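PDB 3COL: putative transcription regulator from Lactobacillus plantarum WCFS1, which probably binds DNA through an N-terminal helix-turn-helix domain of the TetR family and so regulates transcription. Local coordinates for residues 10-22 with 35-47. Residues are numbered along the deposited sequence; the frame is centred on the assembly and turned at random.
Sequences NKQVKIQDAVAAI and KVAKRVGIAQSNV
V36 fits as a knob into the hole formed by I15, A18, V19 and I22, a worked example of how the first helix of a TetR-type DNA-binding domain seats its helix-turn-helix, here helices 33-40 and 44-48 joined by the turn 41-43, which G41 opens with positive phi. The two branches of the valine divide the work: CG1, anti to the backbone N (chi1 160°), lies 3.6 Å from I15 CG2, while CG2 meets V19 CG2 and I22 CD1. Next to it, V40 CG2 packs 3.6 Å from A18 CB; the axes of segments 11-22 and 35-40 come within 9.0 Å, their directions 115° apart. L57 of helix 54-67 backs I15 and V19. At the other end, I15 CD1 reaches I42 CD1 at 4.0 Å, and beyond it K11, modelled in two conformers, makes at most a weak, doubtful bond to N46. Toward solvent the packing changes character. Trimming I22, whose CG1 and CD1 lie along the R39 chain, to an alanine is likely to open a gap beside V36 CG2 and leave that chain freer to swing. A21 CB lies over one face of the R39 guanidinium, and I22 CG1 comes 3.3 Å from R39 NE as the two side chains slide past each other in opposite directions.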
ATOM      1  N   ASN A  10      19.756  -3.774  24.666  1.00 25.08           N
ATOM      2  CA  ASN A  10      20.851  -3.372  23.718  1.00 24.73           C
ATOM      3  C   ASN A  10      20.591  -1.989  23.112  1.00 24.68           C
ATOM      4  O   ASN A  10      19.462  -1.686  22.682  1.00 24.44           O
ATOM      5  CB  ASN A  10      21.013  -4.425  22.623  1.00 25.30           C
ATOM      6  N   LYS A  11      21.627  -1.157  23.066  0.50 24.23           N
ATOM      7  CA  LYS A  11      21.466   0.231  22.640  0.50 23.78           C
ATOM      8  C   LYS A  11      20.972   0.346  21.203  0.50 23.91           C
ATOM      9  O   LYS A  11      20.067   1.133  20.914  0.50 23.81           O
ATOM     10  CB  LYS A  11      22.771   1.003  22.793  0.50 23.58           C
ATOM     11  CG  LYS A  11      22.563   2.432  23.214  0.50 22.52           C
ATOM     12  CD  LYS A  11      22.278   2.522  24.709  0.50 20.72           C
ATOM     13  CE  LYS A  11      23.557   2.719  25.490  0.50 19.67           C
ATOM     14  NZ  LYS A  11      23.340   3.570  26.688  0.50 18.89           N
ATOM     15  N   GLN A  12      21.578  -0.441  20.314  1.00 23.81           N
ATOM     16  CA  GLN A  12      21.227  -0.439  18.891  1.00 23.87           C
ATOM     17  C   GLN A  12      19.748  -0.713  18.735  1.00 23.05           C
ATOM     18  O   GLN A  12      19.055   0.017  18.046  1.00 22.11           O
ATOM     19  CB  GLN A  12      22.028  -1.512  18.153  1.00 24.17           C
ATOM     20  CG  GLN A  12      21.780  -1.559  16.652  1.00 25.75           C
ATOM     21  CD  GLN A  12      22.590  -2.651  15.946  1.00 25.37           C
ATOM     22  OE1 GLN A  12      22.814  -3.735  16.490  1.00 26.02           O
ATOM     23  NE2 GLN A  12      23.057  -2.345  14.732  1.00 26.54           N
ATOM     24  N   VAL A  13      19.273  -1.761  19.403  1.00 22.32           N
ATOM     25  CA  VAL A  13      17.867  -2.139  19.356  1.00 22.57           C
ATOM     26  C   VAL A  13      16.959  -1.020  19.885  1.00 21.65           C
ATOM     27  O   VAL A  13      15.960  -0.694  19.250  1.00 21.18           O
ATOM     28  CB  VAL A  13      17.644  -3.436  20.109  1.00 22.78           C
ATOM     29  CG1 VAL A  13      16.150  -3.737  20.286  1.00 24.31           C
ATOM     30  CG2 VAL A  13      18.367  -4.575  19.367  1.00 24.79           C
ATOM     31  N   LYS A  14      17.310  -0.443  21.038  1.00 20.86           N
ATOM     32  CA  LYS A  14      16.599   0.729  21.574  1.00 20.46           C
ATOM     33  C   LYS A  14      16.540   1.864  20.566  1.00 19.29           C
ATOM     34  O   LYS A  14      15.500   2.523  20.413  1.00 18.80           O
ATOM     35  CB  LYS A  14      17.255   1.239  22.865  1.00 20.76           C
ATOM     36  CG  LYS A  14      17.014   0.332  24.080  1.00 23.74           C
ATOM     37  CD  LYS A  14      15.535   0.379  24.484  1.00 29.44           C
ATOM     38  CE  LYS A  14      15.085  -0.842  25.295  1.00 32.20           C
ATOM     39  NZ  LYS A  14      13.724  -0.608  25.871  1.00 34.21           N
ATOM     40  N   ILE A  15      17.653   2.092  19.882  1.00 18.10           N
ATOM     41  CA  ILE A  15      17.683   3.112  18.824  1.00 18.38           C
ATOM     42  C   ILE A  15      16.807   2.794  17.616  1.00 17.72           C
ATOM     43  O   ILE A  15      16.044   3.651  17.155  1.00 17.68           O
ATOM     44  CB  ILE A  15      19.122   3.440  18.404  1.00 18.87           C
ATOM     45  CG1 ILE A  15      19.843   4.193  19.549  1.00 19.65           C
ATOM     46  CG2 ILE A  15      19.092   4.302  17.175  1.00 18.23           C
ATOM     47  CD1 ILE A  15      21.349   4.141  19.473  1.00 21.68           C
ATOM     48  N   GLN A  16      16.898   1.563  17.105  1.00 16.61           N
ATOM     49  CA  GLN A  16      16.036   1.137  16.023  1.00 15.89           C
ATOM     50  C   GLN A  16      14.540   1.194  16.393  1.00 15.96           C
ATOM     51  O   GLN A  16      13.712   1.624  15.594  1.00 15.30           O
ATOM     52  CB  GLN A  16      16.409  -0.281  15.622  1.00 17.06           C
ATOM     53  CG  GLN A  16      17.787  -0.414  14.995  1.00 15.22           C
ATOM     54  CD  GLN A  16      18.140  -1.876  14.751  1.00 17.80           C
ATOM     55  OE1 GLN A  16      18.027  -2.706  15.639  1.00 19.91           O
ATOM     56  NE2 GLN A  16      18.544  -2.190  13.543  1.00 18.23           N
ATOM     57  N   ASP A  17      14.200   0.771  17.608  1.00 15.85           N
ATOM     58  CA  ASP A  17      12.811   0.866  18.079  1.00 15.89           C
ATOM     59  C   ASP A  17      12.337   2.311  18.083  1.00 15.50           C
ATOM     60  O   ASP A  17      11.214   2.595  17.666  1.00 15.53           O
ATOM     61  CB  ASP A  17      12.660   0.265  19.466  1.00 15.21           C
ATOM     62  CG  ASP A  17      12.707  -1.238  19.452  1.00 17.33           C
ATOM     63  OD1 ASP A  17      12.703  -1.847  18.344  1.00 21.24           O
ATOM     64  OD2 ASP A  17      12.718  -1.817  20.555  1.00 20.37           O
ATOM     65  N   ALA A  18      13.189   3.217  18.553  1.00 15.66           N
ATOM     66  CA  ALA A  18      12.877   4.665  18.531  1.00 16.41           C
ATOM     67  C   ALA A  18      12.635   5.231  17.101  1.00 16.59           C
ATOM     68  O   ALA A  18      11.665   5.940  16.868  1.00 17.54           O
ATOM     69  CB  ALA A  18      13.977   5.426  19.206  1.00 15.59           C
ATOM     70  N   VAL A  19      13.522   4.908  16.154  1.00 16.24           N
ATOM     71  CA  VAL A  19      13.348   5.279  14.732  1.00 16.09           C
ATOM     72  C   VAL A  19      12.017   4.749  14.208  1.00 16.55           C
ATOM     73  O   VAL A  19      11.299   5.467  13.524  1.00 16.81           O
ATOM     74  CB  VAL A  19      14.527   4.745  13.838  1.00 16.51           C
ATOM     75  CG1 VAL A  19      14.296   5.013  12.325  1.00 14.86           C
ATOM     76  CG2 VAL A  19      15.871   5.360  14.287  1.00 15.46           C
ATOM     77  N   ALA A  20      11.692   3.489  14.518  1.00 16.07           N
ATOM     78  CA  ALA A  20      10.508   2.860  13.984  1.00 15.37           C
ATOM     79  C   ALA A  20       9.233   3.557  14.496  1.00 15.42           C
ATOM     80  O   ALA A  20       8.277   3.761  13.728  1.00 15.34           O
ATOM     81  CB  ALA A  20      10.514   1.361  14.294  1.00 15.49           C
ATOM     82  N   ALA A  21       9.235   3.939  15.778  1.00 15.33           N
ATOM     83  CA  ALA A  21       8.133   4.713  16.375  1.00 15.13           C
ATOM     84  C   ALA A  21       7.923   6.067  15.720  1.00 15.44           C
ATOM     85  O   ALA A  21       6.805   6.466  15.457  1.00 15.31           O
ATOM     86  CB  ALA A  21       8.341   4.884  17.907  1.00 15.09           C
ATOM     87  N   ILE A  22       9.010   6.792  15.497  1.00 16.30           N
ATOM     88  CA  ILE A  22       8.957   8.090  14.803  1.00 16.52           C
ATOM     89  C   ILE A  22       8.397   7.941  13.376  1.00 17.66           C
ATOM     90  O   ILE A  22       7.504   8.697  12.950  1.00 17.59           O
ATOM     91  CB  ILE A  22      10.370   8.767  14.761  1.00 16.35           C
ATOM     92  CG1 ILE A  22      10.832   9.142  16.176  1.00 15.46           C
ATOM     93  CG2 ILE A  22      10.353  10.004  13.840  1.00 15.28           C
ATOM     94  CD1 ILE A  22      12.348   9.465  16.266  1.00 15.64           C
ATOM     95  N   LYS A  35      15.942  13.748  17.866  1.00 20.36           N
ATOM     96  CA  LYS A  35      14.662  13.161  18.262  1.00 21.19           C
ATOM     97  C   LYS A  35      14.865  11.707  18.737  1.00 20.16           C
ATOM     98  O   LYS A  35      14.272  11.268  19.743  1.00 20.85           O
ATOM     99  CB  LYS A  35      13.702  13.225  17.071  1.00 21.11           C
ATOM    100  CG  LYS A  35      12.252  13.475  17.431  1.00 24.87           C
ATOM    101  CD  LYS A  35      11.355  13.401  16.180  1.00 23.67           C
ATOM    102  CE  LYS A  35      11.229  14.771  15.513  1.00 27.79           C
ATOM    103  NZ  LYS A  35      10.234  14.709  14.388  1.00 29.54           N
ATOM    104  N   VAL A  36      15.704  10.958  18.037  1.00 18.49           N
ATOM    105  CA  VAL A  36      15.951   9.550  18.394  1.00 18.56           C
ATOM    106  C   VAL A  36      16.599   9.483  19.775  1.00 18.73           C
ATOM    107  O   VAL A  36      16.173   8.711  20.635  1.00 20.44           O
ATOM    108  CB  VAL A  36      16.803   8.805  17.280  1.00 18.87           C
ATOM    109  CG1 VAL A  36      17.488   7.512  17.811  1.00 18.37           C
ATOM    110  CG2 VAL A  36      15.941   8.505  16.093  1.00 16.86           C
ATOM    111  N   ALA A  37      17.606  10.321  19.996  1.00 18.16           N
ATOM    112  CA  ALA A  37      18.323  10.369  21.252  1.00 18.07           C
ATOM    113  C   ALA A  37      17.401  10.723  22.418  1.00 18.41           C
ATOM    114  O   ALA A  37      17.522  10.131  23.480  1.00 17.76           O
ATOM    115  CB  ALA A  37      19.496  11.350  21.161  1.00 17.34           C
ATOM    116  N   LYS A  38      16.498  11.692  22.217  1.00 18.62           N
ATOM    117  CA  LYS A  38      15.535  12.096  23.241  1.00 19.39           C
ATOM    118  C   LYS A  38      14.582  10.945  23.613  1.00 19.94           C
ATOM    119  O   LYS A  38      14.326  10.692  24.784  1.00 19.39           O
ATOM    120  CB  LYS A  38      14.754  13.346  22.790  1.00 20.09           C
ATOM    121  N   ARG A  39      14.105  10.219  22.607  1.00 19.90           N
ATOM    122  CA  ARG A  39      13.274   9.045  22.839  1.00 20.94           C
ATOM    123  C   ARG A  39      13.960   7.918  23.636  1.00 20.05           C
ATOM    124  O   ARG A  39      13.350   7.328  24.534  1.00 19.57           O
ATOM    125  CB  ARG A  39      12.760   8.491  21.514  1.00 20.73           C
ATOM    126  CG  ARG A  39      11.477   9.142  21.053  1.00 25.99           C
ATOM    127  CD  ARG A  39      11.046   8.550  19.720  1.00 32.10           C
ATOM    128  NE  ARG A  39       9.738   9.057  19.310  1.00 37.72           N
ATOM    129  CZ  ARG A  39       8.573   8.507  19.633  1.00 39.04           C
ATOM    130  NH1 ARG A  39       8.512   7.418  20.401  1.00 39.09           N
ATOM    131  NH2 ARG A  39       7.462   9.062  19.178  1.00 42.35           N
ATOM    132  N   VAL A  40      15.212   7.628  23.293  1.00 19.20           N
ATOM    133  CA  VAL A  40      15.965   6.561  23.939  1.00 18.57           C
ATOM    134  C   VAL A  40      16.434   7.004  25.325  1.00 19.46           C
ATOM    135  O   VAL A  40      16.571   6.173  26.214  1.00 20.21           O
ATOM    136  CB  VAL A  40      17.142   6.042  23.054  1.00 18.77           C
ATOM    137  CG1 VAL A  40      17.923   4.937  23.757  1.00 17.67           C
ATOM    138  CG2 VAL A  40      16.603   5.489  21.737  1.00 15.56           C
ATOM    139  N   GLY A  41      16.649   8.308  25.506  1.00 18.87           N
ATOM    140  CA  GLY A  41      17.152   8.831  26.750  1.00 19.26           C
ATOM    141  C   GLY A  41      18.667   8.847  26.850  1.00 19.78           C
ATOM    142  O   GLY A  41      19.222   8.770  27.958  1.00 18.50           O
ATOM    143  N   ILE A  42      19.338   8.972  25.706  1.00 19.62           N
ATOM    144  CA  ILE A  42      20.793   9.054  25.678  1.00 20.16           C
ATOM    145  C   ILE A  42      21.259  10.316  24.949  1.00 20.66           C
ATOM    146  O   ILE A  42      20.463  10.974  24.281  1.00 21.33           O
ATOM    147  CB  ILE A  42      21.430   7.793  25.003  1.00 20.52           C
ATOM    148  CG1 ILE A  42      20.882   7.587  23.567  1.00 21.15           C
ATOM    149  CG2 ILE A  42      21.217   6.544  25.864  1.00 21.49           C
ATOM    150  CD1 ILE A  42      21.397   6.291  22.870  1.00 19.54           C
ATOM    151  N   ALA A  43      22.547  10.631  25.063  1.00 20.42           N
ATOM    152  CA  ALA A  43      23.193  11.714  24.305  1.00 20.73           C
ATOM    153  C   ALA A  43      23.217  11.434  22.799  1.00 20.96           C
ATOM    154  O   ALA A  43      23.236  10.269  22.380  1.00 20.48           O
ATOM    155  CB  ALA A  43      24.617  11.924  24.808  1.00 20.07           C
ATOM    156  N   GLN A  44      23.225  12.498  21.990  1.00 21.52           N
ATOM    157  CA  GLN A  44      23.320  12.334  20.523  1.00 23.13           C
ATOM    158  C   GLN A  44      24.629  11.660  20.108  1.00 22.72           C
ATOM    159  O   GLN A  44      24.656  10.845  19.159  1.00 23.21           O
ATOM    160  CB  GLN A  44      23.198  13.676  19.826  1.00 23.83           C
ATOM    161  CG  GLN A  44      21.822  14.291  19.974  1.00 27.45           C
ATOM    162  CD  GLN A  44      21.777  15.700  19.451  1.00 32.67           C
ATOM    163  OE1 GLN A  44      21.120  16.567  20.024  1.00 32.96           O
ATOM    164  NE2 GLN A  44      22.487  15.944  18.355  1.00 35.81           N
ATOM    165  N   SER A  45      25.689  12.001  20.841  1.00 21.92           N
ATOM    166  CA  SER A  45      27.003  11.392  20.690  1.00 21.39           C
ATOM    167  C   SER A  45      26.922   9.875  20.826  1.00 21.06           C
ATOM    168  O   SER A  45      27.638   9.167  20.125  1.00 20.72           O
ATOM    169  CB  SER A  45      27.981  11.954  21.730  1.00 21.96           C
ATOM    170  OG  SER A  45      27.713  11.482  23.045  1.00 20.90           O
ATOM    171  N   ASN A  46      26.057   9.398  21.734  1.00 19.90           N
ATOM    172  CA  ASN A  46      25.838   7.972  21.910  1.00 19.68           C
ATOM    173  C   ASN A  46      25.206   7.361  20.650  1.00 19.06           C
ATOM    174  O   ASN A  46      25.513   6.222  20.274  1.00 19.10           O
ATOM    175  CB  ASN A  46      24.935   7.705  23.125  1.00 19.76           C
ATOM    176  CG  ASN A  46      25.237   6.348  23.822  1.00 20.93           C
ATOM    177  OD1 ASN A  46      24.869   6.138  24.983  1.00 19.99           O
ATOM    178  ND2 ASN A  46      25.898   5.437  23.111  1.00 22.61           N
ATOM    179  N   VAL A  47      24.326   8.127  20.012  1.00 18.38           N
ATOM    180  CA  VAL A  47      23.620   7.657  18.822  1.00 17.89           C
ATOM    181  C   VAL A  47      24.626   7.632  17.677  1.00 17.94           C
ATOM    182  O   VAL A  47      24.638   6.707  16.855  1.00 17.95           O
ATOM    183  CB  VAL A  47      22.337   8.520  18.494  1.00 17.78           C
ATOM    184  CG1 VAL A  47      21.722   8.130  17.137  1.00 17.73           C
ATOM    185  CG2 VAL A  47      21.272   8.391  19.599  1.00 16.82           C
TER